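Local coordinates for protein SAM-dependent O-methyltransferase (Thermotoga maritima, PDB 1O54) that probably catalyses the S-adenosyl-L-methionine-dependent methylation of N1 of adenosine 58 in tRNA, acting as a homotetramer, at residues A[23-28]-A[158-163]; A[171-176]-A[185-190]; A[132-135]-A[139-142]. All blocks are in the same frame, centred on the assembly; numbering follows the deposited sequence.

Contact 1 of 3, residues A[23-28]-A[158-163]; sequences GDRVLL and TKWGLI
Arg-25 reaches from the start of strand 25-30 to the C-terminal end of helix 147-159, where its NH1 lies 4.0 Å from CD of Lys-159. The two long side chains run obliquely past each other, so the guanidinium meets the aliphatic part of the lysine. Lys-159 is extended beyond CG, which carries its ammonium past the arginine: NZ stands 4.6 Å from Arg-25 NH1, two like charges close together at the surface. Their proximity is probably eased by Glu-85, whose OE1 forms a salt bridge with Arg-25 NH1. The same carboxylate oxygen takes a weak hydrogen bond from NE1 of Trp-160, and the indole presents its edge to the arginine, with NE1 4.5 Å from NH1. A bend at chi3 (55°) turns the end of the Arg-25 chain into this cluster. Behind it the helix is closed by a Schellman motif, with Gly-161 at positive phi and its N bonded to Thr-158 O at 3.1 Å. Beyond the motif Leu-162 packs on helix 125-134, as does Trp-160, which also touches Leu-82 of helix 82-87. Strand 25-30 lies between strands 35-39 and 74-78 of the N-terminal antiparallel sheet, and the contact is a small surface touch between that sheet and the methyltransferase domain.

Contact 2 of 3, residues A[171-176]-A[185-190]; sequences RDISEG and LFLDVP
The carbonyl O of Ile-173, the residue whose side chain makes the contact with Leu-187 and Val-189, accepts a hydrogen bond from Gly-176 N at 2.9 Å. OD1 of Asp-172 takes another from the backbone N of Ser-174, at 3.1 Å and with an N-H...O angle of 169°, which makes an Asx turn around Ile-173. This N-H is nearly straight on the oxygen but arrives from above the carboxylate plane, about 45° out of it. Both ends of the peptide link after Ile-173 are thus held, its N-H by Asp-172 and its C=O by Gly-176. Ile-173 points toward segment 185-190, and with its outer chain extended (chi2 168°) the terminal CD1 reaches two apolar side chains. Ile-173 CD1 lies 4.4 Å from CD1 of Leu-187 and equally far from CG1 of Val-189, a loose van der Waals contact without any hydrogen bond across the segments. Leu-187 and Val-189 flank Asp-188, which, like Asp-172, is a predicted S-adenosyl-L-methionine-binding residue. The apolar contact joins the two segments that carry these acids, consistent with a cofactor site at the C-terminal ends of the parallel strands, as in class I methyltransferases. Tyr-195 and Thr-119 also touch Ile-173. Strand 182-187 runs between the parallel strands 115-119 and 207-213, while Leu-187 packs against helix 196-202 and Ile-173 sits in the loop that leads from strand 166-169 into strand 182-187.

Contact 3 of 3, residues A[132-135]-A[139-142]; sequences RAVG and KVFA
The beta-alpha-beta unit formed by strand 115-119, helix 125-134 and strand 139-143 turns from its helix into its second strand at this contact, where Val-134 meets Lys-139 and Val-140. The two methyl groups of Val-134 have different partners. Val-134 CG2 lies 3.8 Å from the backbone N of Lys-139, at the first residue of the strand, while Val-134 CG1 packs against Val-140 CG2 at 4.0 Å. The valine side chains cross at about a right angle, and no hydrogen bond joins the segments. With chi1 at -57°, Val-134 has CG1 beside its own backbone N and CG2 in the crowded position between that N and the carbonyl carbon; the branch thereby spreads over two successive residues of the strand. Gly-135 follows with positive phi (73°) and is the first residue to leave the helix, its N giving a weak bond to Arg-132 O at 3.4 Å. The right-handed beta-alpha-beta crossover is the repeating element of the Rossmann-like methyltransferase fold, and here both strands belong to the same sheet, paired in parallel. Val-134 also packs on Ile-116 of the first strand, and Val-140 on Cys-127 and Leu-130 of the helix, so the buried interface continues along the unit. Lys-139 directs its CB away from the helix; its CG lies over one face of the Phe-141 ring, 3.7 Å above the plane and offset toward the rim, and its NZ is hydrogen-bonded to Glu-164 O. Arg-132, whose CB points away from the strand, forms a salt bridge with Asp-109 of the second subunit.

How the contacts relate
From the N terminus, the chain enters contact 1 at residues 23-28 in the small antiparallel sheet and closes it only at 158-163, after 129 intervening residues. Contact 3 is nested inside that long loop, closing a connection of four residues between helix 125-134 and strand 139-143. Contacts 1 and 3 touch where Leu-162 CD2 meets Arg-132 CG at 3.8 Å. Contact 2 follows in series, spanning eight residues between its segments. It shares the large mixed sheet with contact 3, their nearest atoms about 6 Å apart, whereas about 13 Å separates it from contact 1. One contact thus bridges the N-terminal and methyltransferase parts; the other two lie within the latter.

Contact 1 of 3, residues A[23-28]-A[158-163]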
loop_
_atom_site.group_PDB
_atom_site.type_symbol
_atom_site.label_atom_id
_atom_site.label_comp_id
_atom_site.label_asym_id
_atom_site.label_seq_id
_atom_site.Cartn_x
_atom_site.Cartn_y
_atom_site.Cartn_z
ATOM N N GLY A 23 39.347 16.903 -3.197
ATOM C CA GLY A 23 38.732 16.096 -4.228
ATOM C C GLY A 23 37.769 15.070 -3.692
ATOM O O GLY A 23 37.067 14.435 -4.468
ATOM N N ASP A 24 37.717 14.879 -2.375
ATOM C CA ASP A 24 36.747 13.943 -1.799
ATOM C C ASP A 24 35.334 14.520 -1.878
ATOM O O ASP A 24 35.147 15.710 -1.837
ATOM C CB ASP A 24 37.064 13.655 -0.322
ATOM C CG ASP A 24 38.212 12.661 -0.129
ATOM O OD1 ASP A 24 38.698 12.054 -1.111
ATOM O OD2 ASP A 24 38.674 12.421 1.021
ATOM N N ARG A 25 34.344 13.651 -1.977
ATOM C CA ARG A 25 32.946 14.078 -1.857
ATOM C C ARG A 25 32.507 14.075 -0.387
ATOM O O ARG A 25 32.826 13.166 0.360
ATOM C CB ARG A 25 32.057 13.148 -2.680
ATOM C CG ARG A 25 32.568 12.994 -4.110
ATOM C CD ARG A 25 31.500 12.726 -5.139
ATOM N NE ARG A 25 30.446 13.749 -5.102
ATOM C CZ ARG A 25 29.439 13.797 -5.968
ATOM N NH1 ARG A 25 29.353 12.900 -6.954
ATOM N NH2 ARG A 25 28.512 14.738 -5.854
ATOM N N VAL A 26 31.818 15.120 0.030
ATOM C CA VAL A 26 31.262 15.185 1.371
ATOM C C VAL A 26 29.803 15.542 1.269
ATOM O O VAL A 26 29.358 16.175 0.293
ATOM C CB VAL A 26 31.939 16.271 2.253
ATOM C CG1 VAL A 26 33.348 15.887 2.538
ATOM C CG2 VAL A 26 31.868 17.603 1.595
ATOM N N LEU A 27 29.083 15.195 2.307
ATOM C CA LEU A 27 27.701 15.542 2.432
ATOM C C LEU A 27 27.556 16.385 3.681
ATOM O O LEU A 27 27.890 15.925 4.778
ATOM C CB LEU A 27 26.869 14.280 2.565
ATOM C CG LEU A 27 25.388 14.484 2.811
ATOM C CD1 LEU A 27 24.757 15.215 1.677
ATOM C CD2 LEU A 27 24.753 13.146 2.984
ATOM N N LEU A 28 27.095 17.625 3.524
ATOM C CA LEU A 28 26.879 18.508 4.658
ATOM C C LEU A 28 25.382 18.534 5.004
ATOM O O LEU A 28 24.554 18.885 4.150
ATOM C CB LEU A 28 27.374 19.918 4.345
ATOM C CG LEU A 28 28.811 19.961 3.824
ATOM C CD1 LEU A 28 29.236 21.369 3.447
ATOM C CD2 LEU A 28 29.781 19.363 4.854
ATOM N N THR A 158 33.577 5.663 -11.477
ATOM C CA THR A 158 34.946 5.976 -11.045
ATOM C C THR A 158 34.938 6.725 -9.683
ATOM O O THR A 158 35.636 6.332 -8.727
ATOM C CB THR A 158 35.654 6.785 -12.145
ATOM O OG1 THR A 158 35.787 5.972 -13.331
ATOM C CG2 THR A 158 37.064 7.133 -11.737
ATOM N N LYS A 159 34.112 7.760 -9.610
ATOM C CA LYS A 159 33.916 8.552 -8.392
ATOM C C LYS A 159 33.454 7.656 -7.237
ATOM O O LYS A 159 33.833 7.889 -6.098
ATOM C CB LYS A 159 32.875 9.660 -8.610
ATOM C CG LYS A 159 33.257 10.791 -9.548
ATOM C CD LYS A 159 32.068 11.759 -9.734
ATOM C CE LYS A 159 32.382 12.913 -10.710
ATOM N NZ LYS A 159 31.167 13.735 -11.044
ATOM N N TRP A 160 32.659 6.618 -7.540
ATOM C CA TRP A 160 32.046 5.787 -6.514
ATOM C C TRP A 160 32.902 4.574 -6.160
ATOM O O TRP A 160 32.469 3.732 -5.367
ATOM C CB TRP A 160 30.623 5.338 -6.908
ATOM C CG TRP A 160 29.674 6.446 -7.187
ATOM C CD1 TRP A 160 29.767 7.760 -6.762
ATOM C CD2 TRP A 160 28.496 6.374 -7.983
ATOM N NE1 TRP A 160 28.720 8.495 -7.257
ATOM C CE2 TRP A 160 27.920 7.668 -8.016
ATOM C CE3 TRP A 160 27.864 5.341 -8.705
ATOM C CZ2 TRP A 160 26.751 7.957 -8.718
ATOM C CZ3 TRP A 160 26.694 5.636 -9.411
ATOM C CH2 TRP A 160 26.149 6.925 -9.404
ATOM N N GLY A 161 34.100 4.486 -6.752
ATOM C CA GLY A 161 35.080 3.447 -6.416
ATOM C C GLY A 161 34.767 2.066 -6.954
ATOM O O GLY A 161 35.219 1.044 -6.413
ATOM N N LEU A 162 34.010 2.036 -8.036
ATOM C CA LEU A 162 33.496 0.780 -8.584
ATOM C C LEU A 162 33.879 0.490 -10.045
ATOM O O LEU A 162 33.606 -0.597 -10.568
ATOM C CB LEU A 162 31.987 0.802 -8.443
ATOM C CG LEU A 162 31.507 0.777 -6.979
ATOM C CD1 LEU A 162 30.030 1.199 -6.944
ATOM C CD2 LEU A 162 31.726 -0.586 -6.363
ATOM N N ILE A 163 34.560 1.412 -10.704
ATOM C CA ILE A 163 34.853 1.223 -12.143
ATOM C C ILE A 163 35.690 -0.006 -12.489
ATOM O O ILE A 163 35.520 -0.594 -13.562
ATOM C CB ILE A 163 35.467 2.502 -12.733
ATOM C CG1 ILE A 163 35.501 2.428 -14.264
ATOM C CG2 ILE A 163 36.876 2.734 -12.185
ATOM C CD1 ILE A 163 34.160 2.327 -14.897
#

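Contact 2 of 3, residues A[171-176]-A[185-190]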
loop_
_atom_site.group_PDB
_atom_site.type_symbol
_atom_site.label_atom_id
_atom_site.label_comp_id
_atom_site.label_asym_id
_atom_site.label_seq_id
_atom_site.Cartn_x
_atom_site.Cartn_y
_atom_site.Cartn_z
ATOM N N ARG A 171 28.091 -0.642 -27.222
ATOM C CA ARG A 171 27.734 -1.690 -28.156
ATOM C C ARG A 171 26.232 -1.814 -28.229
ATOM O O ARG A 171 25.557 -1.789 -27.200
ATOM C CB ARG A 171 28.312 -3.016 -27.681
ATOM C CG ARG A 171 29.824 -3.150 -27.793
ATOM C CD ARG A 171 30.304 -3.510 -29.181
ATOM N NE ARG A 171 29.676 -4.754 -29.595
ATOM C CZ ARG A 171 30.061 -5.969 -29.195
ATOM N NH1 ARG A 171 31.158 -6.119 -28.482
ATOM N NH2 ARG A 171 29.381 -7.052 -29.586
ATOM N N ASP A 172 25.721 -1.996 -29.449
ATOM C CA ASP A 172 24.290 -2.236 -29.668
ATOM C C ASP A 172 23.939 -3.697 -29.354
ATOM O O ASP A 172 24.575 -4.604 -29.858
ATOM C CB ASP A 172 23.964 -1.943 -31.124
ATOM C CG ASP A 172 22.484 -1.765 -31.366
ATOM O OD1 ASP A 172 21.660 -2.330 -30.604
ATOM O OD2 ASP A 172 22.059 -1.071 -32.306
ATOM N N ILE A 173 22.927 -3.919 -28.532
ATOM C CA ILE A 173 22.608 -5.273 -28.073
ATOM C C ILE A 173 21.724 -6.056 -29.055
ATOM O O ILE A 173 21.455 -7.234 -28.838
ATOM C CB ILE A 173 21.972 -5.244 -26.662
ATOM C CG1 ILE A 173 20.655 -4.458 -26.641
ATOM C CG2 ILE A 173 22.935 -4.610 -25.676
ATOM C CD1 ILE A 173 19.859 -4.648 -25.374
ATOM N N SER A 174 21.320 -5.413 -30.154
ATOM C CA SER A 174 20.537 -6.076 -31.200
ATOM C C SER A 174 21.277 -7.260 -31.818
ATOM O O SER A 174 20.648 -8.201 -32.270
ATOM C CB SER A 174 20.153 -5.059 -32.286
ATOM O OG SER A 174 19.293 -4.095 -31.697
ATOM N N GLU A 175 22.606 -7.205 -31.825
ATOM C CA GLU A 175 23.439 -8.310 -32.330
ATOM C C GLU A 175 23.776 -9.381 -31.256
ATOM O O GLU A 175 24.584 -10.292 -31.514
ATOM C CB GLU A 175 24.749 -7.737 -32.838
ATOM N N GLY A 176 23.189 -9.254 -30.067
ATOM C CA GLY A 176 23.442 -10.195 -28.980
ATOM C C GLY A 176 24.620 -9.772 -28.108
ATOM O O GLY A 176 25.360 -8.840 -28.435
ATOM N N LEU A 185 21.314 -11.290 -15.344
ATOM C CA LEU A 185 21.202 -10.263 -16.339
ATOM C C LEU A 185 20.091 -9.326 -15.939
ATOM O O LEU A 185 18.988 -9.750 -15.614
ATOM C CB LEU A 185 20.931 -10.884 -17.709
ATOM C CG LEU A 185 20.974 -9.945 -18.923
ATOM C CD1 LEU A 185 21.380 -10.702 -20.149
ATOM C CD2 LEU A 185 19.639 -9.232 -19.100
ATOM N N PHE A 186 20.391 -8.038 -15.977
ATOM C CA PHE A 186 19.381 -6.993 -15.736
ATOM C C PHE A 186 19.200 -6.176 -17.012
ATOM O O PHE A 186 20.176 -5.670 -17.609
ATOM C CB PHE A 186 19.808 -6.042 -14.629
ATOM C CG PHE A 186 18.790 -4.989 -14.353
ATOM C CD1 PHE A 186 17.562 -5.341 -13.763
ATOM C CD2 PHE A 186 19.003 -3.673 -14.710
ATOM C CE1 PHE A 186 16.583 -4.364 -13.524
ATOM C CE2 PHE A 186 18.039 -2.694 -14.462
ATOM C CZ PHE A 186 16.820 -3.049 -13.889
ATOM N N LEU A 187 17.935 -6.002 -17.387
ATOM C CA LEU A 187 17.569 -5.375 -18.632
ATOM C C LEU A 187 16.704 -4.157 -18.316
ATOM O O LEU A 187 15.691 -4.280 -17.621
ATOM C CB LEU A 187 16.767 -6.337 -19.474
ATOM C CG LEU A 187 16.272 -5.823 -20.835
ATOM C CD1 LEU A 187 17.396 -5.511 -21.786
ATOM C CD2 LEU A 187 15.336 -6.884 -21.426
ATOM N N ASP A 188 17.101 -2.987 -18.837
ATOM C CA ASP A 188 16.325 -1.796 -18.637
ATOM C C ASP A 188 16.434 -0.992 -19.934
ATOM O O ASP A 188 17.425 -0.281 -20.162
ATOM C CB ASP A 188 16.854 -1.006 -17.478
ATOM C CG ASP A 188 15.991 0.196 -17.120
ATOM O OD1 ASP A 188 15.018 0.500 -17.815
ATOM O OD2 ASP A 188 16.276 0.910 -16.136
ATOM N N VAL A 189 15.434 -1.150 -20.776
ATOM C CA VAL A 189 15.385 -0.551 -22.127
ATOM C C VAL A 189 13.929 -0.182 -22.367
ATOM O O VAL A 189 13.052 -0.645 -21.640
ATOM C CB VAL A 189 15.867 -1.513 -23.224
ATOM C CG1 VAL A 189 17.336 -1.895 -23.031
ATOM C CG2 VAL A 189 15.038 -2.757 -23.245
ATOM N N PRO A 190 13.637 0.672 -23.346
ATOM C CA PRO A 190 12.235 1.034 -23.572
ATOM C C PRO A 190 11.346 -0.150 -24.013
ATOM O O PRO A 190 10.122 -0.124 -23.829
ATOM C CB PRO A 190 12.328 2.091 -24.690
ATOM C CG PRO A 190 13.750 2.570 -24.665
ATOM C CD PRO A 190 14.563 1.384 -24.246
#

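Contact 3 of 3, residues A[132-135]-A[139-142]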
loop_
_atom_site.group_PDB
_atom_site.type_symbol
_atom_site.label_atom_id
_atom_site.label_comp_id
_atom_site.label_asym_id
_atom_site.label_seq_id
_atom_site.Cartn_x
_atom_site.Cartn_y
_atom_site.Cartn_z
ATOM N N ARG A 132 28.859 -3.423 -6.666
ATOM C CA ARG A 132 29.141 -3.708 -5.258
ATOM C C ARG A 132 28.911 -5.182 -4.975
ATOM O O ARG A 132 29.733 -5.831 -4.284
ATOM C CB ARG A 132 28.283 -2.864 -4.337
ATOM C CG ARG A 132 28.764 -1.466 -4.211
ATOM C CD ARG A 132 28.128 -0.780 -3.041
ATOM N NE ARG A 132 28.816 0.451 -2.727
ATOM C CZ ARG A 132 28.384 1.297 -1.793
ATOM N NH1 ARG A 132 27.301 1.020 -1.113
ATOM N NH2 ARG A 132 29.067 2.388 -1.543
ATOM N N ALA A 133 27.828 -5.732 -5.513
ATOM C CA ALA A 133 27.455 -7.096 -5.232
ATOM C C ALA A 133 28.350 -8.184 -5.839
ATOM O O ALA A 133 28.418 -9.283 -5.292
ATOM C CB ALA A 133 26.011 -7.348 -5.646
ATOM N N VAL A 134 29.009 -7.930 -6.962
ATOM C CA VAL A 134 29.849 -8.983 -7.578
ATOM C C VAL A 134 31.201 -9.148 -6.869
ATOM O O VAL A 134 31.976 -10.067 -7.184
ATOM C CB VAL A 134 30.066 -8.761 -9.087
ATOM C CG1 VAL A 134 28.707 -8.689 -9.871
ATOM C CG2 VAL A 134 30.890 -7.515 -9.333
ATOM N N GLY A 135 31.520 -8.218 -5.963
ATOM C CA GLY A 135 32.793 -8.260 -5.258
ATOM C C GLY A 135 33.973 -7.877 -6.128
ATOM O O GLY A 135 33.829 -7.518 -7.297
ATOM N N LYS A 139 32.415 -9.409 -12.225
ATOM C CA LYS A 139 32.430 -8.398 -13.264
ATOM C C LYS A 139 31.026 -8.102 -13.755
ATOM O O LYS A 139 30.216 -9.042 -13.924
ATOM C CB LYS A 139 33.249 -8.868 -14.448
ATOM C CG LYS A 139 33.599 -7.774 -15.458
ATOM C CD LYS A 139 34.510 -6.688 -14.857
ATOM C CE LYS A 139 35.953 -7.150 -14.715
ATOM N NZ LYS A 139 36.929 -6.055 -14.402
ATOM N N VAL A 140 30.767 -6.817 -14.001
ATOM C CA VAL A 140 29.556 -6.358 -14.676
ATOM C C VAL A 140 29.923 -5.936 -16.091
ATOM O O VAL A 140 30.788 -5.086 -16.294
ATOM C CB VAL A 140 28.878 -5.199 -13.922
ATOM C CG1 VAL A 140 27.572 -4.791 -14.602
ATOM C CG2 VAL A 140 28.625 -5.623 -12.470
ATOM N N PHE A 141 29.260 -6.565 -17.062
ATOM C CA PHE A 141 29.412 -6.192 -18.488
ATOM C C PHE A 141 28.229 -5.291 -18.790
ATOM O O PHE A 141 27.071 -5.736 -18.876
ATOM C CB PHE A 141 29.437 -7.445 -19.356
ATOM C CG PHE A 141 30.497 -8.415 -18.943
ATOM C CD1 PHE A 141 31.799 -8.241 -19.346
ATOM C CD2 PHE A 141 30.189 -9.484 -18.104
ATOM C CE1 PHE A 141 32.788 -9.122 -18.960
ATOM C CE2 PHE A 141 31.174 -10.351 -17.692
ATOM C CZ PHE A 141 32.466 -10.176 -18.093
ATOM N N ALA A 142 28.536 -4.012 -18.897
ATOM C CA ALA A 142 27.521 -2.970 -19.004
ATOM C C ALA A 142 27.438 -2.424 -20.415
ATOM O O ALA A 142 28.331 -1.681 -20.864
ATOM C CB ALA A 142 27.837 -1.858 -17.992
#